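Local structure of beta-xylanase (Caldicellulosiruptor kristjanssonii, 7NWN) at residues S83-T87 against P88-D92. The protein belongs to a thermostable xylanase and probably binds plant cell-wall polysaccharide as a family 9 carbohydrate-binding module. Numbering follows the deposited sequence.
Sequences SANST and PYQQD. With CA (calcium ion), chain Q.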
ATOM      1  N   SER A  83      -5.975  16.754   7.936  1.00 34.16           N
ATOM      2  CA  SER A  83      -4.544  16.594   8.052  1.00 38.85           C
ATOM      3  C   SER A  83      -3.978  17.781   8.835  1.00 36.97           C
ATOM      4  O   SER A  83      -2.810  18.115   8.633  1.00 41.02           O
ATOM      5  CB  SER A  83      -3.861  16.523   6.693  1.00 41.48           C
ATOM      6  OG  SER A  83      -4.263  17.573   5.819  1.00 40.90           O
ATOM      7  N   ALA A  84      -4.768  18.358   9.757  1.00 40.09           N
ATOM      8  CA  ALA A  84      -4.264  19.487  10.552  1.00 44.52           C
ATOM      9  C   ALA A  84      -3.265  19.065  11.657  1.00 42.61           C
ATOM     10  O   ALA A  84      -2.379  19.838  11.973  1.00 47.43           O
ATOM     11  CB  ALA A  84      -5.407  20.342  11.058  1.00 42.53           C
ATOM     12  N   ASN A  85      -3.323  17.824  12.184  1.00 41.32           N
ATOM     13  CA  ASN A  85      -2.383  17.360  13.216  1.00 41.76           C
ATOM     14  C   ASN A  85      -0.966  17.291  12.653  1.00 45.25           C
ATOM     15  O   ASN A  85      -0.796  16.831  11.538  1.00 52.44           O
ATOM     16  CB  ASN A  85      -2.786  15.978  13.749  1.00 42.98           C
ATOM     17  CG  ASN A  85      -2.215  15.650  15.120  1.00 44.97           C
ATOM     18  OD1 ASN A  85      -0.997  15.629  15.319  1.00 43.63           O
ATOM     19  ND2 ASN A  85      -3.093  15.379  16.066  1.00 39.90           N
ATOM     20  N   SER A  86       0.067  17.699  13.411  1.00 43.94           N
ATOM     21  CA  SER A  86       1.430  17.632  12.881  1.00 43.85           C
ATOM     22  C   SER A  86       2.018  16.217  12.975  1.00 42.16           C
ATOM     23  O   SER A  86       3.062  15.942  12.391  1.00 46.97           O
ATOM     24  CB  SER A  86       2.333  18.626  13.555  1.00 51.88           C
ATOM     25  OG  SER A  86       2.374  18.302  14.932  1.00 61.12           O
ATOM     26  N   THR A  87       1.387  15.322  13.744  1.00 40.82           N
ATOM     27  CA  THR A  87       1.813  13.931  13.762  1.00 44.41           C
ATOM     28  C   THR A  87       1.242  13.248  12.517  1.00 44.09           C
ATOM     29  O   THR A  87       0.020  13.176  12.359  1.00 41.91           O
ATOM     30  CB  THR A  87       1.318  13.186  15.016  1.00 44.62           C
ATOM     31  OG1 THR A  87       1.778  13.913  16.152  1.00 49.51           O
ATOM     32  CG2 THR A  87       1.835  11.761  15.125  1.00 48.08           C
ATOM     33  N   PRO A  88       2.113  12.712  11.624  1.00 43.65           N
ATOM     34  CA  PRO A  88       1.679  12.077  10.371  1.00 37.23           C
ATOM     35  C   PRO A  88       0.569  11.041  10.475  1.00 39.47           C
ATOM     36  O   PRO A  88      -0.367  11.100   9.663  1.00 37.20           O
ATOM     37  CB  PRO A  88       2.979  11.512   9.762  1.00 39.82           C
ATOM     38  CG  PRO A  88       4.075  12.431  10.343  1.00 41.30           C
ATOM     39  CD  PRO A  88       3.582  12.770  11.737  1.00 44.45           C
ATOM     40  N   TYR A  89       0.643  10.130  11.469  1.00 39.08           N
ATOM     41  CA  TYR A  89      -0.351   9.073  11.498  1.00 40.11           C
ATOM     42  C   TYR A  89      -1.656   9.596  12.110  1.00 39.71           C
ATOM     43  O   TYR A  89      -2.638   8.850  12.122  1.00 40.07           O
ATOM     44  CB  TYR A  89       0.092   7.824  12.252  1.00 42.45           C
ATOM     45  CG  TYR A  89       0.411   8.052  13.714  1.00 57.30           C
ATOM     46  CD1 TYR A  89      -0.591   8.044  14.693  1.00 53.20           C
ATOM     47  CD2 TYR A  89       1.728   8.229  14.119  1.00 58.04           C
ATOM     48  CE1 TYR A  89      -0.287   8.230  16.033  1.00 68.76           C
ATOM     49  CE2 TYR A  89       2.046   8.410  15.455  1.00 66.19           C
ATOM     50  CZ  TYR A  89       1.037   8.416  16.410  1.00 73.38           C
ATOM     51  OH  TYR A  89       1.351   8.582  17.731  1.00 89.73           O
ATOM     52  N   GLN A  90      -1.650  10.858  12.581  1.00 36.60           N
ATOM     53  CA  GLN A  90      -2.898  11.477  13.049  1.00 46.21           C
ATOM     54  C   GLN A  90      -3.600  12.276  11.938  1.00 43.52           C
ATOM     55  O   GLN A  90      -4.483  13.089  12.216  1.00 42.58           O
ATOM     56  CB  GLN A  90      -2.651  12.317  14.311  1.00 42.88           C
ATOM     57  CG  GLN A  90      -2.194  11.457  15.487  1.00 49.75           C
ATOM     58  CD  GLN A  90      -3.096  11.649  16.684  1.00 57.28           C
ATOM     59  OE1 GLN A  90      -4.306  11.405  16.655  1.00 47.09           O
ATOM     60  NE2 GLN A  90      -2.503  12.172  17.740  1.00 50.14           N
ATOM     61  N   GLN A  91      -3.186  12.077  10.678  1.00 39.58           N
ATOM     62  CA  GLN A  91      -3.851  12.643   9.507  1.00 39.83           C
ATOM     63  C   GLN A  91      -4.486  11.500   8.716  1.00 39.89           C
ATOM     64  O   GLN A  91      -3.996  10.364   8.732  1.00 34.80           O
ATOM     65  CB  GLN A  91      -2.831  13.383   8.641  1.00 37.97           C
ATOM     66  CG  GLN A  91      -1.892  14.301   9.423  1.00 36.96           C
ATOM     67  CD  GLN A  91      -0.730  14.788   8.586  1.00 43.63           C
ATOM     68  OE1 GLN A  91      -0.523  14.350   7.459  1.00 39.79           O
ATOM     69  NE2 GLN A  91       0.068  15.708   9.128  1.00 40.32           N
ATOM     70  N   ASP A  92      -5.516  11.831   7.940  1.00 33.47           N
ATOM     71  CA  ASP A  92      -6.103  10.832   7.065  1.00 33.50           C
ATOM     72  C   ASP A  92      -5.032  10.430   6.033  1.00 29.66           C
ATOM     73  O   ASP A  92      -4.547  11.283   5.319  1.00 30.63           O
ATOM     74  CB  ASP A  92      -7.298  11.420   6.332  1.00 30.82           C
ATOM     75  CG  ASP A  92      -8.574  11.437   7.171  1.00 37.84           C
ATOM     76  OD1 ASP A  92      -8.952  10.390   7.722  1.00 34.88           O
ATOM     77  OD2 ASP A  92      -9.170  12.492   7.270  1.00 40.82           O
TER
HETATM   78 CA    CA Q 316     -11.339  11.299   7.973  1.00 50.34          CA
HETATM   79  O   HOH W   1      -5.012  15.655  11.339  1.00 39.76           O
HETATM   80  O   HOH W   2       0.143  13.160  18.207  1.00 64.09           O
HETATM   81  O   HOH W   3     -13.598  10.997   9.203  1.00 35.41           O
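The loop between strands 69-77 and 93-99 doubles back on itself beside a calcium site, and Q91 closes it by reaching across to N85. The Q91 side chain runs out straight past CG and brings NE2 to N85 O at 2.8 Å; the N-H meets the oxygen almost head-on (C=O...N 170°) and the bond lies almost in the Q91 amide plane. Nearer the backbone, Q91 CB packs 3.8 Å from S83 CB, while OE1 of Q91 is held by N118 of strand 112-118 and NE2 also meets a diethylene glycol molecule, probably from the crystallisation liquor. Without the amide, as with an alanine here, N85 O would probably lose this donor and N118 ND2 this acceptor. N85 makes an Asx turn: with CG anti to the backbone N (chi1 -159°), OD1 accepts from the backbone N two residues on, T87, at 2.9 Å on an in-plane lone pair, and ND2 is tied to A175 O. The flat amide of N85 also lies against Q90, its CG 3.5 Å from Q90 CB, the two amide planes 35° apart. Q90 N donates to T87 O at 2.9 Å from well above the carbonyl plane. T87 CG2 sits over one face of the Y89 ring, 3.7 Å from its centroid, a CH-pi contact offset toward the rim. One water links N85 N with Q90 O, and a second joins T87 OG1 to Q90 NE2, whereas Q90 OE1 accepts from R177 N. Where the loop enters strand 93-99, D92 binds calcium through OD1 and OD2, each 2.6 Å from the ion, with D78, V80 O, A171 O and a water among the other ligands.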